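Local structure of ECL CdiI (Enterobacter cloacae subsp. cloacae, 4NTQ) at residues B[64-69]-B[78-83]. The protein acts as the immunity protein of a contact-dependent growth inhibition system, binding the ribosomal RNase toxin carried by CdiA. Residues are numbered along the deposited sequence; the frame is centred on the assembly and turned at random.
Sequences LAVSMY and FTWVLY
Leu64 and Trp80 face each other as an antiparallel hydrogen-bonded pair: Leu64 N gives its hydrogen to Trp80 O at 2.8 Å, lying in the carbonyl plane. Trp80 N returns the bond to Leu64 O at 2.9 Å, from above the plane of the Leu64 carbonyl. Val66 N, just beyond the strand end, reaches Phe78 O at 2.8 Å along a nearly straight line (174° at the hydrogen). At Ser67 the backbone pattern gives way to a side chain. Its OG, held between backbone N and carbonyl carbon (chi1 71°), accepts the N-H of Phe78, OG to N 3.0 Å; the hydroxyl stands in for Val66 O, which the turn of the chain has carried away, and serine's single-carbon arm is enough to reach the N-H. Ala65 and Thr79 form the intervening non-hydrogen-bonded pair, their side chains on one face, with Thr79 CG2 against Ala65 CA; Thr79 OG1 turns to Asn94 O on the next strand. Together these bonds tie edge strand 61-65 to strand 76-85 in a beta hairpin of the sheet that continues through strands 88-97 and 129-132. On the opposite face Leu64, Val66 and Leu82 pack against strand 2-6 of the other sheet, while the broad indole of Trp80 offers a ring to Trp129 and an edge to Val66, whose CG2 lies in its plane, 3.9 Å from Trp80 CD1. The same methyl lies 3.7 Å from Phe78 CB. The long, branched Leu64 and Leu82 cross obliquely and meet tip to tip, CD1 to CD1 at 3.9 Å, and both touch Phe2. Trp80 also packs on Arg222 of the toxin chain, and Phe78 on its Thr201.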
# COMPACT_ATOMS: atom_id res chain seq x y z
N LEU B 64 -8.43 0.45 0.43
CA LEU B 64 -8.10 -0.02 1.78
C LEU B 64 -6.72 0.47 2.17
O LEU B 64 -5.72 -0.08 1.70
CB LEU B 64 -8.08 -1.55 1.84
CG LEU B 64 -9.30 -2.30 1.33
CD1 LEU B 64 -9.09 -3.81 1.40
CD2 LEU B 64 -10.53 -1.91 2.11
N ALA B 65 -6.64 1.47 3.04
CA ALA B 65 -5.36 2.02 3.47
C ALA B 65 -4.61 1.03 4.37
O ALA B 65 -5.21 0.42 5.26
CB ALA B 65 -5.55 3.34 4.19
N VAL B 66 -3.32 0.86 4.14
CA VAL B 66 -2.53 0.02 5.03
C VAL B 66 -1.37 0.82 5.64
O VAL B 66 -0.39 0.26 6.13
CB VAL B 66 -2.06 -1.25 4.34
CG1 VAL B 66 -3.29 -2.09 3.96
CG2 VAL B 66 -1.21 -0.91 3.15
N SER B 67 -1.51 2.14 5.59
CA SER B 67 -0.70 3.02 6.40
C SER B 67 -1.47 4.33 6.51
O SER B 67 -2.20 4.70 5.59
CB SER B 67 0.69 3.24 5.79
OG SER B 67 0.60 4.04 4.62
N MSE B 68 -1.28 5.02 7.63
CA MSE B 68 -1.97 6.26 7.88
C MSE B 68 -1.21 7.02 8.95
O MSE B 68 -0.70 6.44 9.90
CB MSE B 68 -3.39 5.99 8.36
CG MSE B 68 -4.20 7.26 8.61
SE MSE B 68 -4.44 8.27 6.94
CE MSE B 68 -4.83 6.74 5.76
N TYR B 69 -1.13 8.33 8.76
CA TYR B 69 -0.54 9.20 9.76
C TYR B 69 -1.45 10.39 9.87
O TYR B 69 -2.47 10.44 9.18
CB TYR B 69 0.86 9.61 9.34
CG TYR B 69 1.80 8.44 9.22
CD1 TYR B 69 1.96 7.76 8.01
CD2 TYR B 69 2.51 7.99 10.33
CE1 TYR B 69 2.83 6.69 7.91
CE2 TYR B 69 3.38 6.91 10.24
CZ TYR B 69 3.53 6.27 9.03
OH TYR B 69 4.39 5.19 8.95
N PHE B 78 0.14 3.91 1.70
CA PHE B 78 -0.03 2.71 0.89
C PHE B 78 -1.46 2.26 0.97
O PHE B 78 -2.07 2.30 2.04
CB PHE B 78 0.91 1.58 1.33
CG PHE B 78 2.36 1.86 1.09
CD1 PHE B 78 2.95 1.53 -0.11
CD2 PHE B 78 3.12 2.48 2.06
CE1 PHE B 78 4.28 1.79 -0.34
CE2 PHE B 78 4.46 2.75 1.84
CZ PHE B 78 5.04 2.40 0.63
N THR B 79 -2.01 1.84 -0.17
CA THR B 79 -3.36 1.33 -0.20
C THR B 79 -3.43 0.09 -1.06
O THR B 79 -2.58 -0.13 -1.93
CB THR B 79 -4.32 2.34 -0.83
OG1 THR B 79 -3.99 2.48 -2.22
CG2 THR B 79 -4.24 3.70 -0.13
N TRP B 80 -4.44 -0.72 -0.80
CA TRP B 80 -4.82 -1.78 -1.72
C TRP B 80 -6.21 -1.42 -2.20
O TRP B 80 -7.09 -1.12 -1.39
CB TRP B 80 -4.74 -3.15 -1.04
CG TRP B 80 -3.28 -3.54 -0.80
CD1 TRP B 80 -2.46 -3.04 0.17
CD2 TRP B 80 -2.48 -4.43 -1.59
NE1 TRP B 80 -1.20 -3.58 0.04
CE2 TRP B 80 -1.19 -4.44 -1.02
CE3 TRP B 80 -2.72 -5.22 -2.72
CZ2 TRP B 80 -0.15 -5.21 -1.54
CZ3 TRP B 80 -1.69 -5.99 -3.23
CH2 TRP B 80 -0.42 -5.98 -2.64
N VAL B 81 -6.38 -1.40 -3.52
CA VAL B 81 -7.56 -0.85 -4.16
C VAL B 81 -8.36 -1.92 -4.87
O VAL B 81 -7.81 -2.66 -5.70
CB VAL B 81 -7.15 0.23 -5.18
CG1 VAL B 81 -8.34 0.68 -5.98
CG2 VAL B 81 -6.49 1.41 -4.46
N LEU B 82 -9.65 -2.01 -4.55
CA LEU B 82 -10.51 -3.05 -5.10
C LEU B 82 -11.41 -2.44 -6.16
O LEU B 82 -12.06 -1.42 -5.92
CB LEU B 82 -11.37 -3.68 -4.00
CG LEU B 82 -10.73 -4.73 -3.08
CD1 LEU B 82 -9.45 -4.24 -2.41
CD2 LEU B 82 -11.72 -5.15 -2.03
N TYR B 83 -11.43 -3.03 -7.35
CA TYR B 83 -12.30 -2.54 -8.40
C TYR B 83 -13.33 -3.61 -8.68
O TYR B 83 -12.97 -4.75 -8.92
CB TYR B 83 -11.50 -2.24 -9.67
CG TYR B 83 -10.61 -1.02 -9.63
CD1 TYR B 83 -11.14 0.26 -9.79
CD2 TYR B 83 -9.23 -1.14 -9.48
CE1 TYR B 83 -10.33 1.38 -9.78
CE2 TYR B 83 -8.38 -0.01 -9.47
CZ TYR B 83 -8.96 1.25 -9.62
OH TYR B 83 -8.17 2.36 -9.61